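Local coordinates for uncharacterized protein (Klebsiella pneumoniae, PDB 2A2L), which is of unknown function but belongs to the HbpS-like family, whose namesake degrades haem, and assembles as an octamer, at residues Ser82-Gly87 with Tyr91-Thr96; Gly118-Ser123 with Cys136-Phe141. All blocks are in the same frame, centred on the assembly; numbering follows the deposited sequence.

Contact 1 (Ser82-Gly87 with Tyr91-Thr96); sequences SAVQPG and YGLQLT
Tyr-91 lays one face of its ring over Pro-86, whose CA sits 3.7 Å from the centroid of the Tyr-91 ring and 17° off its normal, a CH-pi contact displaced toward the rim. Proline suits the place: its CA and CD carry polarised C-H groups on a rigid frame, and Pro-86 CD also lies 3.8 Å from Tyr-91 CE1. With Tyr-91 CG anti to its own backbone N (chi1 -178°), the ring swings toward residues 84-86. Val-84 O lies 3.3 Å from Tyr-91 CD1, at the ring's edge and in its plane. Gln-94 NE2 donates a nearly straight hydrogen bond (167°) to Val-84 O at 3.2 Å, with the acceptor close to the amide plane. Both segments belong to the long loop between helix 59-72 and strand 107-111, and the bond ties together two parts of that loop. Glutamine suits its place because one amide both donates and accepts: this bond and a weak one from Gly-92 N to Gln-94 OE1 together set its orientation. Alongside, Val-84 CG1 meets Leu-93 CB at 3.9 Å. Tyr-91 of a third subunit packs on Pro-86, Tyr-91 and Gln-94, while Gln-85 of a second subunit accepts a hydrogen bond from Gly-87 N.

Contact 2 (Gly118-Ser123 with Cys136-Phe141); sequences GAVGVS and CALDCF
Val-120 on strand 116-123 meets Leu-138 on helix 127-143 through methyl groups, with Val-120 CG2 3.9 Å from Leu-138 CD2 and Val-120 CG1 4.2 Å from that same CD2. Beta-branched valine suits an extended strand and presents two methyls, both touched by one leucine methyl. Leu-138 has its CB directed past the strand rather than at it, and its longer chain, with CG anti to the carbonyl carbon (chi1 -56°), reaches back to the valine. Ala-137 faces the strand directly; its CB stays 4.5 Å from Val-120 CG1, a looser touch, and its small size suits the point where the CA atoms of the two segments come nearest, 7.7 Å between Val-120 CA and Ala-137 CA. In the next shell, Phe-37 of strand 36-41 packs on Val-120 and Ala-137, and Val-110 of strand 107-111 on Val-120 and Leu-138. Backbone bonds of Val-120 with Leu-108 and of Ala-119 with Val-40 hold the strand between its neighbours, as expected in the antiparallel sheet of a GAF-clan domain. With methyl groups alone meeting, cohesion between these two segments comes from dispersion and the exclusion of water, and the contact by itself imposes no directional bond.

Overall arrangement
Contact 1 comes first along the chain and closes before contact 2 opens; their centres lie 25 Å apart and their nearest atoms about 15 Å. Contact 2 sits in the core, 6 Å from the centre of the chain, where helix 127-143 packs on the four-stranded antiparallel sheet. Contact 1 lies 19 Å from that centre, in the loop that leaves helix 59-72 and leads into strand 107-111, an outermost strand of that sheet. Of these flanking elements, helix 59-72 packs on the far side of strand 116-123, and strand 107-111 pairs with it. One contact thus belongs to the interior of the HbpS-like domain, the other to a projecting loop that meets two neighbouring subunits of the octamer.

Contact 1 (Ser82-Gly87 with Tyr91-Thr96)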
ATOM      1  N   SER A  82      21.338   8.005 -16.219  1.00 21.66           N
ATOM      2  CA  SER A  82      21.172   8.738 -17.478  1.00 21.57           C
ATOM      3  C   SER A  82      19.912   8.357 -18.271  1.00 21.48           C
ATOM      4  O   SER A  82      19.364   9.175 -19.009  1.00 21.51           O
ATOM      5  CB  SER A  82      22.413   8.583 -18.356  1.00 21.50           C
ATOM      6  OG  SER A  82      22.943   7.269 -18.240  1.00 21.68           O
ATOM      7  N   ALA A  83      19.451   7.123 -18.114  1.00 21.33           N
ATOM      8  CA  ALA A  83      18.294   6.643 -18.869  1.00 21.19           C
ATOM      9  C   ALA A  83      16.945   7.136 -18.320  1.00 21.09           C
ATOM     10  O   ALA A  83      15.939   7.121 -19.033  1.00 21.04           O
ATOM     11  CB  ALA A  83      18.316   5.094 -18.969  1.00 21.22           C
ATOM     12  N   VAL A  84      16.929   7.578 -17.066  1.00 20.93           N
ATOM     13  CA  VAL A  84      15.679   7.870 -16.367  1.00 20.90           C
ATOM     14  C   VAL A  84      15.369   9.355 -16.165  1.00 20.82           C
ATOM     15  O   VAL A  84      14.364   9.693 -15.548  1.00 20.78           O
ATOM     16  CB  VAL A  84      15.572   7.108 -15.024  1.00 20.90           C
ATOM     17  CG1 VAL A  84      15.765   5.593 -15.254  1.00 21.01           C
ATOM     18  CG2 VAL A  84      16.610   7.636 -14.019  1.00 20.86           C
ATOM     19  N   GLN A  85      16.233  10.223 -16.694  1.00 20.74           N
ATOM     20  CA  GLN A  85      16.038  11.679 -16.657  1.00 20.67           C
ATOM     21  C   GLN A  85      14.816  12.029 -17.505  1.00 20.66           C
ATOM     22  O   GLN A  85      14.554  11.345 -18.505  1.00 20.67           O
ATOM     23  CB  GLN A  85      17.277  12.415 -17.220  1.00 20.66           C
ATOM     24  CG  GLN A  85      18.609  12.127 -16.512  1.00 20.52           C
ATOM     25  CD  GLN A  85      18.520  12.234 -15.007  1.00  9.74           C
ATOM     26  OE1 GLN A  85      18.277  13.317 -14.438  1.00 13.39           O
ATOM     27  NE2 GLN A  85      18.660  11.107 -14.346  1.00  7.80           N
ATOM     28  N   PRO A  86      14.055  13.077 -17.108  1.00 20.63           N
ATOM     29  CA  PRO A  86      13.039  13.658 -17.999  1.00 20.63           C
ATOM     30  C   PRO A  86      13.569  13.739 -19.428  1.00 20.62           C
ATOM     31  O   PRO A  86      14.727  14.106 -19.622  1.00 20.72           O
ATOM     32  CB  PRO A  86      12.834  15.073 -17.432  1.00 20.61           C
ATOM     33  CG  PRO A  86      13.285  15.002 -15.982  1.00 20.63           C
ATOM     34  CD  PRO A  86      14.086  13.740 -15.785  1.00 20.62           C
ATOM     35  N   GLY A  87      12.764  13.357 -20.411  1.00 20.57           N
ATOM     36  CA  GLY A  87      13.224  13.373 -21.791  1.00 20.47           C
ATOM     37  C   GLY A  87      14.026  12.167 -22.276  1.00 20.42           C
ATOM     38  O   GLY A  87      14.223  12.022 -23.479  1.00 20.42           O
ATOM     39  N   TYR A  91      12.510   7.271 -18.839  1.00 19.61           N
ATOM     40  CA  TYR A  91      11.849   8.194 -17.898  1.00 19.52           C
ATOM     41  C   TYR A  91      10.584   7.564 -17.336  1.00 19.51           C
ATOM     42  O   TYR A  91       9.696   7.191 -18.086  1.00 19.46           O
ATOM     43  CB  TYR A  91      11.467   9.521 -18.586  1.00 19.52           C
ATOM     44  CG  TYR A  91      10.810  10.559 -17.666  1.00 19.45           C
ATOM     45  CD1 TYR A  91      11.397  10.909 -16.430  1.00 13.90           C
ATOM     46  CD2 TYR A  91       9.624  11.207 -18.034  1.00 10.02           C
ATOM     47  CE1 TYR A  91      10.807  11.856 -15.581  1.00 17.17           C
ATOM     48  CE2 TYR A  91       9.034  12.193 -17.195  1.00  2.00           C
ATOM     49  CZ  TYR A  91       9.629  12.494 -15.969  1.00 18.79           C
ATOM     50  OH  TYR A  91       9.062  13.426 -15.117  1.00 15.91           O
ATOM     51  N   GLY A  92      10.510   7.455 -16.012  1.00 19.52           N
ATOM     52  CA  GLY A  92       9.372   6.826 -15.341  1.00 19.49           C
ATOM     53  C   GLY A  92       9.632   5.405 -14.859  1.00 19.47           C
ATOM     54  O   GLY A  92       8.797   4.814 -14.191  1.00 19.52           O
ATOM     55  N   LEU A  93      10.802   4.858 -15.180  1.00 19.46           N
ATOM     56  CA  LEU A  93      11.255   3.586 -14.610  1.00 19.39           C
ATOM     57  C   LEU A  93      11.278   3.574 -13.086  1.00 19.36           C
ATOM     58  O   LEU A  93      11.101   2.516 -12.444  1.00 19.39           O
ATOM     59  CB  LEU A  93      12.645   3.270 -15.130  1.00 19.38           C
ATOM     60  CG  LEU A  93      13.207   1.900 -14.785  1.00 19.47           C
ATOM     61  CD1 LEU A  93      12.232   0.806 -15.186  1.00 23.31           C
ATOM     62  CD2 LEU A  93      14.541   1.717 -15.447  1.00 13.67           C
ATOM     63  N   GLN A  94      11.493   4.756 -12.516  1.00 19.29           N
ATOM     64  CA  GLN A  94      11.668   4.936 -11.087  1.00 19.27           C
ATOM     65  C   GLN A  94      10.324   4.839 -10.333  1.00 19.30           C
ATOM     66  O   GLN A  94      10.297   4.788  -9.082  1.00 19.27           O
ATOM     67  CB  GLN A  94      12.318   6.296 -10.830  1.00 19.27           C
ATOM     68  CG  GLN A  94      11.588   7.469 -11.505  1.00 19.16           C
ATOM     69  CD  GLN A  94      12.227   7.854 -12.813  1.00 19.60           C
ATOM     70  OE1 GLN A  94      12.386   7.012 -13.702  1.00 24.77           O
ATOM     71  NE2 GLN A  94      12.629   9.127 -12.938  1.00 14.91           N
ATOM     72  N   LEU A  95       9.229   4.806 -11.102  1.00 19.24           N
ATOM     73  CA  LEU A  95       7.889   4.719 -10.557  1.00 19.28           C
ATOM     74  C   LEU A  95       7.370   3.290 -10.524  1.00 19.25           C
ATOM     75  O   LEU A  95       6.412   2.981  -9.827  1.00 19.23           O
ATOM     76  CB  LEU A  95       6.950   5.633 -11.326  1.00 19.25           C
ATOM     77  CG  LEU A  95       7.298   7.108 -11.104  1.00 19.41           C
ATOM     78  CD1 LEU A  95       6.514   7.972 -12.060  1.00 32.36           C
ATOM     79  CD2 LEU A  95       6.994   7.520  -9.662  1.00 19.61           C
ATOM     80  N   THR A  96       8.040   2.409 -11.252  1.00 19.30           N
ATOM     81  CA  THR A  96       7.632   1.001 -11.309  1.00 19.28           C
ATOM     82  C   THR A  96       8.147   0.187 -10.126  1.00 19.32           C
ATOM     83  O   THR A  96       8.921   0.686  -9.313  1.00 19.36           O
ATOM     84  CB  THR A  96       8.043   0.352 -12.633  1.00 19.22           C
ATOM     85  OG1 THR A  96       9.392  -0.117 -12.547  1.00 19.22           O
ATOM     86  CG2 THR A  96       7.898   1.337 -13.757  1.00 18.97           C
TER

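Contact 2 (Gly118-Ser123 with Cys136-Phe141)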
ATOM      1  N   GLY A 118      23.770 -12.440  -7.149  1.00 27.09           N
ATOM      2  CA  GLY A 118      23.310 -11.599  -6.061  1.00 27.01           C
ATOM      3  C   GLY A 118      23.687 -10.164  -6.333  1.00 26.97           C
ATOM      4  O   GLY A 118      24.110  -9.836  -7.444  1.00 26.95           O
ATOM      5  N   ALA A 119      23.525  -9.311  -5.322  1.00 26.93           N
ATOM      6  CA  ALA A 119      23.984  -7.930  -5.391  1.00 26.89           C
ATOM      7  C   ALA A 119      24.170  -7.303  -4.022  1.00 26.88           C
ATOM      8  O   ALA A 119      23.681  -7.822  -3.016  1.00 26.90           O
ATOM      9  CB  ALA A 119      23.017  -7.107  -6.180  1.00 26.91           C
ATOM     10  N   VAL A 120      24.882  -6.177  -3.999  1.00 26.83           N
ATOM     11  CA  VAL A 120      25.103  -5.412  -2.780  1.00 26.77           C
ATOM     12  C   VAL A 120      24.523  -4.010  -2.943  1.00 26.78           C
ATOM     13  O   VAL A 120      24.243  -3.568  -4.051  1.00 26.70           O
ATOM     14  CB  VAL A 120      26.634  -5.341  -2.385  1.00 26.85           C
ATOM     15  CG1 VAL A 120      27.262  -6.742  -2.289  1.00 26.69           C
ATOM     16  CG2 VAL A 120      27.436  -4.475  -3.384  1.00 26.76           C
ATOM     17  N   GLY A 121      24.334  -3.334  -1.819  1.00 26.77           N
ATOM     18  CA  GLY A 121      23.787  -1.983  -1.772  1.00 26.81           C
ATOM     19  C   GLY A 121      24.337  -1.253  -0.552  1.00 26.87           C
ATOM     20  O   GLY A 121      24.373  -1.809   0.546  1.00 26.86           O
ATOM     21  N   VAL A 122      24.801  -0.019  -0.750  1.00 26.91           N
ATOM     22  CA  VAL A 122      25.305   0.831   0.344  1.00 26.95           C
ATOM     23  C   VAL A 122      24.558   2.163   0.304  1.00 26.97           C
ATOM     24  O   VAL A 122      24.295   2.707  -0.768  1.00 27.00           O
ATOM     25  CB  VAL A 122      26.843   1.073   0.218  1.00 26.93           C
ATOM     26  CG1 VAL A 122      27.338   2.116   1.222  1.00 27.00           C
ATOM     27  CG2 VAL A 122      27.603  -0.209   0.453  1.00 26.95           C
ATOM     28  N   SER A 123      24.191   2.682   1.463  1.00 27.04           N
ATOM     29  CA  SER A 123      23.510   3.966   1.511  1.00 27.09           C
ATOM     30  C   SER A 123      23.907   4.703   2.766  1.00 27.18           C
ATOM     31  O   SER A 123      24.213   4.074   3.770  1.00 27.18           O
ATOM     32  CB  SER A 123      21.998   3.784   1.454  1.00 27.08           C
ATOM     33  OG  SER A 123      21.337   5.033   1.405  1.00 26.97           O
ATOM     34  N   CYS A 136      34.256  -1.829  -2.926  1.00 33.72           N
ATOM     35  CA  CYS A 136      34.990  -2.317  -1.783  1.00 34.00           C
ATOM     36  C   CYS A 136      34.491  -3.671  -1.287  1.00 34.19           C
ATOM     37  O   CYS A 136      35.288  -4.540  -0.995  1.00 34.18           O
ATOM     38  CB  CYS A 136      34.876  -1.254  -0.692  1.00 34.00           C
ATOM     39  SG  CYS A 136      35.326  -1.703   1.000  1.00 34.21           S
ATOM     40  N   ALA A 137      33.174  -3.840  -1.196  1.00 34.49           N
ATOM     41  CA  ALA A 137      32.561  -5.139  -0.893  1.00 34.79           C
ATOM     42  C   ALA A 137      32.871  -6.199  -1.961  1.00 35.03           C
ATOM     43  O   ALA A 137      33.239  -7.326  -1.629  1.00 35.07           O
ATOM     44  CB  ALA A 137      31.055  -4.992  -0.719  1.00 34.73           C
ATOM     45  N   LEU A 138      32.725  -5.835  -3.233  1.00 35.35           N
ATOM     46  CA  LEU A 138      33.023  -6.728  -4.353  1.00 35.70           C
ATOM     47  C   LEU A 138      34.492  -7.172  -4.337  1.00 35.96           C
ATOM     48  O   LEU A 138      34.795  -8.351  -4.476  1.00 36.02           O
ATOM     49  CB  LEU A 138      32.668  -6.049  -5.684  1.00 35.66           C
ATOM     50  CG  LEU A 138      31.228  -5.538  -5.886  1.00 35.64           C
ATOM     51  CD1 LEU A 138      30.922  -5.437  -7.341  1.00 34.13           C
ATOM     52  CD2 LEU A 138      30.189  -6.434  -5.247  1.00 37.72           C
ATOM     53  N   ASP A 139      35.391  -6.222  -4.123  1.00 36.32           N
ATOM     54  CA  ASP A 139      36.818  -6.492  -4.005  1.00 36.74           C
ATOM     55  C   ASP A 139      37.168  -7.443  -2.857  1.00 36.99           C
ATOM     56  O   ASP A 139      38.149  -8.201  -2.951  1.00 37.06           O
ATOM     57  CB  ASP A 139      37.578  -5.178  -3.818  1.00 36.68           C
ATOM     58  CG  ASP A 139      37.912  -4.511  -5.125  1.00 36.76           C
ATOM     59  OD1 ASP A 139      37.825  -5.187  -6.171  1.00 31.80           O
ATOM     60  OD2 ASP A 139      38.274  -3.310  -5.105  1.00 49.42           O
ATOM     61  N   CYS A 140      36.388  -7.381  -1.773  1.00 37.34           N
ATOM     62  CA  CYS A 140      36.506  -8.347  -0.680  1.00 37.63           C
ATOM     63  C   CYS A 140      36.031  -9.714  -1.172  1.00 37.84           C
ATOM     64  O   CYS A 140      36.720 -10.729  -0.982  1.00 37.86           O
ATOM     65  CB  CYS A 140      35.709  -7.874   0.552  1.00 37.61           C
ATOM     66  SG  CYS A 140      35.308  -9.115   1.856  1.00 37.62           S
ATOM     67  N   PHE A 141      34.876  -9.725  -1.843  1.00 38.12           N
ATOM     68  CA  PHE A 141      34.266 -10.972  -2.290  1.00 38.39           C
ATOM     69  C   PHE A 141      35.267 -11.770  -3.105  1.00 38.56           C
ATOM     70  O   PHE A 141      35.560 -12.920  -2.776  1.00 38.64           O
ATOM     71  CB  PHE A 141      32.987 -10.727  -3.105  1.00 38.37           C
ATOM     72  CG  PHE A 141      32.477 -11.958  -3.826  1.00 38.39           C
ATOM     73  CD1 PHE A 141      31.839 -12.973  -3.126  1.00 38.08           C
ATOM     74  CD2 PHE A 141      32.651 -12.102  -5.196  1.00 40.34           C
ATOM     75  CE1 PHE A 141      31.381 -14.104  -3.776  1.00 35.72           C
ATOM     76  CE2 PHE A 141      32.201 -13.238  -5.856  1.00 41.58           C
ATOM     77  CZ  PHE A 141      31.562 -14.237  -5.143  1.00 41.24           C
TER